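Local coordinates for protein dephospho-CoA kinase (Mycobacterium paratuberculosis, PDB 6N39) that probably phosphorylates the 3'-hydroxyl of dephospho-CoA with ATP, the last step of coenzyme A biosynthesis, and carries a C-terminal UPF0157 (GrpB) domain involved in proper folding, at residues D366-A378 / Y389-R403. Numbering follows the deposited sequence.
Sequences DARADYLAVKRSA and YVAVKEPWFRDAYRR. With ACT (acetate ion), chain G; ACT (acetate ion), chain F; ACT (acetate ion), chain C.
W396 lies between the two helices with its indole flat against Y371 and V374. Its six-membered ring and the Y371 ring are nearly parallel, with planes 11° apart, but slid so far that they barely overlap; the nearest atoms are Y371 CD1 and W396 CZ3, 3.4 Å apart. Over the same indole face, V374 CG2 makes a CH-pi contact, 3.9 Å from the centroid of the five-membered ring, while A400 CB lies over the rim of the opposite face. With CG anti to the backbone N, the indole extends the inward direction of its first bond across Y371. F397 completes the aromatic cluster, its plane turned 70° from that of Y371.

The Y371 hydroxyl accepts a hydrogen bond from K393 NZ at 3.1 Å and donates to one acetate. K393 NZ, Y389 OH and K375 NZ (2.7 Å to OXT) share another; both ions probably come from the crystallisation liquor. Nearer the interhelical turn, A378 CB packs against Y389 CD1 at 3.4 Å and against V392 CG1. At the other end, R403 NH1 forms a salt bridge to D399 OD2, tilted out of the carboxylate plane; in the D370 conformer given, R403 NH2 weakly bonds D370 OD2, a tentative link.

These helices, antiparallel at 156°, form the C-terminal hairpin of the UPF0157 region. Their apolar and aromatic seam is flanked by R403's salt bridges and a lysine-tyrosine corner that can probably bind small anions.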
loop_
_atom_site.group_PDB
_atom_site.type_symbol
_atom_site.label_atom_id
_atom_site.label_comp_id
_atom_site.label_asym_id
_atom_site.label_seq_id
_atom_site.Cartn_x
_atom_site.Cartn_y
_atom_site.Cartn_z
ATOM N N ASP A 366 -0.718 4.470 -33.089
ATOM C CA ASP A 366 0.539 4.640 -33.810
ATOM C C ASP A 366 1.623 5.198 -32.900
ATOM O O ASP A 366 2.776 4.750 -32.943
ATOM C CB ASP A 366 0.329 5.548 -35.022
ATOM C CG ASP A 366 -0.711 5.001 -35.989
ATOM O OD1 ASP A 366 -0.895 3.762 -36.044
ATOM O OD2 ASP A 366 -1.349 5.809 -36.694
ATOM N N ALA A 367 1.277 6.182 -32.069
ATOM C CA ALA A 367 2.262 6.724 -31.141
ATOM C C ALA A 367 2.712 5.663 -30.147
ATOM O O ALA A 367 3.895 5.598 -29.792
ATOM C CB ALA A 367 1.688 7.939 -30.419
ATOM N N ARG A 368 1.779 4.815 -29.697
ATOM C CA ARG A 368 2.136 3.693 -28.831
ATOM C C ARG A 368 3.136 2.771 -29.508
ATOM O O ARG A 368 4.099 2.317 -28.878
ATOM C CB ARG A 368 0.892 2.889 -28.451
ATOM C CG ARG A 368 0.040 3.497 -27.384
ATOM C CD ARG A 368 -0.778 2.429 -26.633
ATOM N NE ARG A 368 -1.591 1.568 -27.500
ATOM C CZ ARG A 368 -2.770 1.905 -28.027
ATOM N NH1 ARG A 368 -3.289 3.111 -27.817
ATOM N NH2 ARG A 368 -3.433 1.031 -28.774
ATOM N N ALA A 369 2.900 2.452 -30.786
ATOM C CA ALA A 369 3.830 1.593 -31.512
ATOM C C ALA A 369 5.207 2.243 -31.626
ATOM O O ALA A 369 6.236 1.578 -31.428
ATOM C CB ALA A 369 3.262 1.260 -32.895
ATOM N N ASP A 370 5.247 3.534 -31.966
ATOM C CA ASP A 370 6.519 4.257 -32.012
ATOM C C ASP A 370 7.252 4.150 -30.683
ATOM O O ASP A 370 8.460 3.866 -30.639
ATOM C CB ASP A 370 6.289 5.731 -32.348
ATOM C CG ASP A 370 5.954 5.961 -33.798
ATOM O OD1 ASP A 370 6.060 5.012 -34.602
ATOM O OD2 ASP A 370 5.579 7.107 -34.130
ATOM N N TYR A 371 6.532 4.390 -29.584
ATOM C CA TYR A 371 7.148 4.351 -28.261
ATOM C C TYR A 371 7.682 2.962 -27.952
ATOM O O TYR A 371 8.798 2.815 -27.437
ATOM C CB TYR A 371 6.127 4.792 -27.206
ATOM C CG TYR A 371 6.680 4.973 -25.812
ATOM C CD1 TYR A 371 7.988 5.395 -25.610
ATOM C CD2 TYR A 371 5.891 4.724 -24.693
ATOM C CE1 TYR A 371 8.501 5.568 -24.329
ATOM C CE2 TYR A 371 6.392 4.894 -23.403
ATOM C CZ TYR A 371 7.701 5.319 -23.234
ATOM O OH TYR A 371 8.217 5.491 -21.969
ATOM N N LEU A 372 6.898 1.928 -28.268
ATOM C CA LEU A 372 7.347 0.563 -28.038
ATOM C C LEU A 372 8.626 0.265 -28.809
ATOM O O LEU A 372 9.549 -0.366 -28.275
ATOM C CB LEU A 372 6.250 -0.424 -28.419
ATOM C CG LEU A 372 6.687 -1.879 -28.250
ATOM C CD1 LEU A 372 7.002 -2.164 -26.788
ATOM C CD2 LEU A 372 5.632 -2.828 -28.765
ATOM N N ALA A 373 8.702 0.710 -30.068
ATOM C CA ALA A 373 9.905 0.440 -30.853
ATOM C C ALA A 373 11.117 1.141 -30.250
ATOM O O ALA A 373 12.219 0.570 -30.205
ATOM C CB ALA A 373 9.700 0.863 -32.308
ATOM N N VAL A 374 10.930 2.374 -29.770
ATOM C CA VAL A 374 12.028 3.062 -29.096
ATOM C C VAL A 374 12.475 2.273 -27.871
ATOM O O VAL A 374 13.678 2.098 -27.630
ATOM C CB VAL A 374 11.627 4.498 -28.713
ATOM C CG1 VAL A 374 12.683 5.099 -27.806
ATOM C CG2 VAL A 374 11.455 5.363 -29.952
ATOM N N LYS A 375 11.511 1.786 -27.078
ATOM C CA LYS A 375 11.854 1.036 -25.874
ATOM C C LYS A 375 12.623 -0.234 -26.209
ATOM O O LYS A 375 13.590 -0.579 -25.522
ATOM C CB LYS A 375 10.594 0.695 -25.072
ATOM C CG LYS A 375 9.915 1.892 -24.428
ATOM C CD LYS A 375 9.233 1.491 -23.137
ATOM C CE LYS A 375 7.731 1.482 -23.263
ATOM N NZ LYS A 375 7.104 1.003 -21.997
ATOM N N ARG A 376 12.194 -0.959 -27.245
ATOM C CA ARG A 376 12.903 -2.176 -27.635
ATOM C C ARG A 376 14.318 -1.868 -28.086
ATOM O O ARG A 376 15.259 -2.607 -27.763
ATOM C CB ARG A 376 12.147 -2.898 -28.747
ATOM C CG ARG A 376 10.770 -3.378 -28.333
ATOM C CD ARG A 376 10.739 -4.878 -28.169
ATOM N NE ARG A 376 9.435 -5.367 -27.720
ATOM C CZ ARG A 376 8.355 -5.456 -28.494
ATOM N NH1 ARG A 376 7.218 -5.923 -27.991
ATOM N NH2 ARG A 376 8.402 -5.073 -29.766
ATOM N N SER A 377 14.497 -0.786 -28.845
ATOM C CA SER A 377 15.850 -0.430 -29.248
ATOM C C SER A 377 16.703 -0.101 -28.029
ATOM O O SER A 377 17.860 -0.542 -27.922
ATOM C CB SER A 377 15.812 0.738 -30.228
ATOM O OG SER A 377 17.119 1.117 -30.616
ATOM N N ALA A 378 16.133 0.650 -27.082
ATOM C CA ALA A 378 16.864 0.995 -25.870
ATOM C C ALA A 378 17.248 -0.249 -25.085
ATOM O O ALA A 378 18.382 -0.367 -24.613
ATOM C CB ALA A 378 16.029 1.937 -25.002
ATOM N N TYR A 389 20.025 2.801 -21.112
ATOM C CA TYR A 389 18.625 2.700 -21.505
ATOM C C TYR A 389 17.954 4.073 -21.484
ATOM O O TYR A 389 17.281 4.476 -22.448
ATOM C CB TYR A 389 17.925 1.709 -20.565
ATOM C CG TYR A 389 16.471 1.487 -20.856
ATOM C CD1 TYR A 389 16.064 0.618 -21.861
ATOM C CD2 TYR A 389 15.496 2.142 -20.117
ATOM C CE1 TYR A 389 14.717 0.422 -22.128
ATOM C CE2 TYR A 389 14.158 1.953 -20.371
ATOM C CZ TYR A 389 13.771 1.099 -21.376
ATOM O OH TYR A 389 12.432 0.930 -21.616
ATOM N N VAL A 390 18.149 4.811 -20.389
ATOM C CA VAL A 390 17.606 6.160 -20.264
ATOM C C VAL A 390 18.134 7.053 -21.381
ATOM O O VAL A 390 17.379 7.815 -21.995
ATOM C CB VAL A 390 17.937 6.733 -18.870
ATOM C CG1 VAL A 390 17.580 8.227 -18.787
ATOM C CG2 VAL A 390 17.199 5.948 -17.775
ATOM N N ALA A 391 19.441 6.976 -21.652
ATOM C CA ALA A 391 20.048 7.804 -22.689
ATOM C C ALA A 391 19.455 7.508 -24.062
ATOM O O ALA A 391 19.188 8.435 -24.837
ATOM C CB ALA A 391 21.568 7.605 -22.717
ATOM N N VAL A 392 19.252 6.229 -24.394
ATOM C CA VAL A 392 18.707 5.921 -25.717
ATOM C C VAL A 392 17.262 6.403 -25.830
ATOM O O VAL A 392 16.866 6.960 -26.860
ATOM C CB VAL A 392 18.844 4.419 -26.039
ATOM C CG1 VAL A 392 18.090 4.078 -27.318
ATOM C CG2 VAL A 392 20.308 4.059 -26.201
ATOM N N LYS A 393 16.469 6.254 -24.761
ATOM C CA LYS A 393 15.076 6.706 -24.812
ATOM C C LYS A 393 14.956 8.228 -24.864
ATOM O O LYS A 393 14.051 8.760 -25.519
ATOM C CB LYS A 393 14.288 6.211 -23.593
ATOM C CG LYS A 393 14.025 4.730 -23.526
ATOM C CD LYS A 393 12.671 4.451 -22.855
ATOM C CE LYS A 393 12.499 5.150 -21.513
ATOM N NZ LYS A 393 11.086 5.004 -21.008
ATOM N N GLU A 394 15.806 8.941 -24.126
ATOM C CA GLU A 394 15.509 10.339 -23.806
ATOM C C GLU A 394 15.254 11.232 -25.021
ATOM O O GLU A 394 14.304 12.033 -24.962
ATOM C CB GLU A 394 16.634 10.928 -22.940
ATOM C CG GLU A 394 16.266 12.270 -22.283
ATOM C CD GLU A 394 14.972 12.189 -21.457
ATOM O OE1 GLU A 394 14.186 13.169 -21.482
ATOM O OE2 GLU A 394 14.732 11.149 -20.793
ATOM N N PRO A 395 16.014 11.170 -26.118
ATOM C CA PRO A 395 15.727 12.103 -27.223
ATOM C C PRO A 395 14.303 11.980 -27.763
ATOM O O PRO A 395 13.730 12.983 -28.198
ATOM C CB PRO A 395 16.785 11.744 -28.280
ATOM C CG PRO A 395 17.901 11.116 -27.502
ATOM C CD PRO A 395 17.209 10.349 -26.394
ATOM N N TRP A 396 13.706 10.790 -27.718
ATOM C CA TRP A 396 12.360 10.609 -28.256
ATOM C C TRP A 396 11.327 11.464 -27.519
ATOM O O TRP A 396 10.343 11.907 -28.126
ATOM C CB TRP A 396 11.969 9.130 -28.184
ATOM C CG TRP A 396 10.600 8.830 -28.729
ATOM C CD1 TRP A 396 10.268 8.597 -30.039
ATOM C CD2 TRP A 396 9.376 8.733 -27.983
ATOM N NE1 TRP A 396 8.914 8.352 -30.148
ATOM C CE2 TRP A 396 8.347 8.432 -28.902
ATOM C CE3 TRP A 396 9.054 8.868 -26.631
ATOM C CZ2 TRP A 396 7.014 8.271 -28.507
ATOM C CZ3 TRP A 396 7.730 8.687 -26.239
ATOM C CH2 TRP A 396 6.729 8.401 -27.179
ATOM N N PHE A 397 11.531 11.717 -26.221
ATOM C CA PHE A 397 10.552 12.500 -25.474
ATOM C C PHE A 397 10.425 13.936 -25.962
ATOM O O PHE A 397 9.374 14.530 -25.758
ATOM C CB PHE A 397 10.859 12.476 -23.973
ATOM C CG PHE A 397 10.517 11.173 -23.335
ATOM C CD1 PHE A 397 9.193 10.839 -23.078
ATOM C CD2 PHE A 397 11.506 10.252 -23.038
ATOM C CE1 PHE A 397 8.863 9.614 -22.507
ATOM C CE2 PHE A 397 11.184 9.020 -22.470
ATOM C CZ PHE A 397 9.854 8.707 -22.200
ATOM N N ARG A 398 11.411 14.499 -26.667
ATOM C CA ARG A 398 11.225 15.866 -27.155
ATOM C C ARG A 398 10.121 15.928 -28.212
ATOM O O ARG A 398 9.198 16.761 -28.139
ATOM C CB ARG A 398 12.540 16.414 -27.700
ATOM C CG ARG A 398 13.672 16.411 -26.666
ATOM C CD ARG A 398 14.814 17.355 -27.071
ATOM N NE ARG A 398 15.483 16.951 -28.314
ATOM C CZ ARG A 398 16.478 16.063 -28.389
ATOM N NH1 ARG A 398 16.934 15.466 -27.296
ATOM N NH2 ARG A 398 17.019 15.766 -29.561
ATOM N N ASP A 399 10.176 15.020 -29.181
ATOM C CA ASP A 399 9.157 14.984 -30.225
ATOM C C ASP A 399 7.841 14.452 -29.680
ATOM O O ASP A 399 6.766 14.922 -30.077
ATOM C CB ASP A 399 9.655 14.136 -31.399
ATOM C CG ASP A 399 8.648 14.025 -32.522
ATOM O OD1 ASP A 399 8.287 15.060 -33.134
ATOM O OD2 ASP A 399 8.250 12.880 -32.812
ATOM N N ALA A 400 7.901 13.501 -28.738
ATOM C CA ALA A 400 6.671 13.032 -28.115
ATOM C C ALA A 400 5.981 14.160 -27.355
ATOM O O ALA A 400 4.752 14.263 -27.374
ATOM C CB ALA A 400 6.958 11.858 -27.185
ATOM N N TYR A 401 6.758 15.013 -26.675
ATOM C CA TYR A 401 6.199 16.168 -25.980
ATOM C C TYR A 401 5.457 17.064 -26.960
ATOM O O TYR A 401 4.298 17.449 -26.727
ATOM C CB TYR A 401 7.332 16.940 -25.282
ATOM C CG TYR A 401 6.892 18.047 -24.338
ATOM C CD1 TYR A 401 6.461 17.752 -23.045
ATOM C CD2 TYR A 401 6.933 19.382 -24.728
ATOM C CE1 TYR A 401 6.070 18.751 -22.165
ATOM C CE2 TYR A 401 6.526 20.393 -23.858
ATOM C CZ TYR A 401 6.102 20.073 -22.577
ATOM O OH TYR A 401 5.696 21.068 -21.707
ATOM N N ARG A 402 6.107 17.379 -28.088
ATOM C CA ARG A 402 5.461 18.261 -29.056
ATOM C C ARG A 402 4.184 17.634 -29.614
ATOM O O ARG A 402 3.162 18.320 -29.785
ATOM C CB ARG A 402 6.441 18.618 -30.182
ATOM C CG ARG A 402 7.591 19.531 -29.716
ATOM C CD ARG A 402 8.490 19.967 -30.872
ATOM N NE ARG A 402 9.195 18.825 -31.455
ATOM C CZ ARG A 402 10.478 18.533 -31.245
ATOM N NH1 ARG A 402 11.237 19.311 -30.472
ATOM N NH2 ARG A 402 10.999 17.456 -31.816
ATOM N N ARG A 403 4.210 16.326 -29.872
ATOM C CA ARG A 403 3.063 15.681 -30.503
ATOM C C ARG A 403 1.911 15.542 -29.521
ATOM O O ARG A 403 0.753 15.773 -29.880
ATOM C CB ARG A 403 3.460 14.315 -31.057
ATOM C CG ARG A 403 4.344 14.366 -32.306
ATOM C CD ARG A 403 5.267 13.157 -32.340
ATOM N NE ARG A 403 4.542 11.910 -32.556
ATOM C CZ ARG A 403 5.062 10.701 -32.366
ATOM N NH1 ARG A 403 6.310 10.575 -31.931
ATOM N NH2 ARG A 403 4.330 9.619 -32.608
HETATM C C ACT G . 9.468 1.969 -19.617
HETATM O O ACT G . 10.626 2.056 -20.151
HETATM O OXT ACT G . 8.596 1.028 -19.694
HETATM C CH3 ACT G . 9.035 3.197 -18.741
HETATM C C ACT F . 8.783 -7.389 -25.274
HETATM O O ACT F . 9.885 -6.844 -25.620
HETATM O OXT ACT F . 7.667 -7.376 -25.884
HETATM C CH3 ACT F . 8.813 -8.183 -23.902
HETATM C C ACT C . 6.807 5.731 -18.915
HETATM O O ACT C . 6.608 5.150 -20.021
HETATM O OXT ACT C . 6.598 5.285 -17.757
HETATM C CH3 ACT C . 7.415 7.197 -18.979
#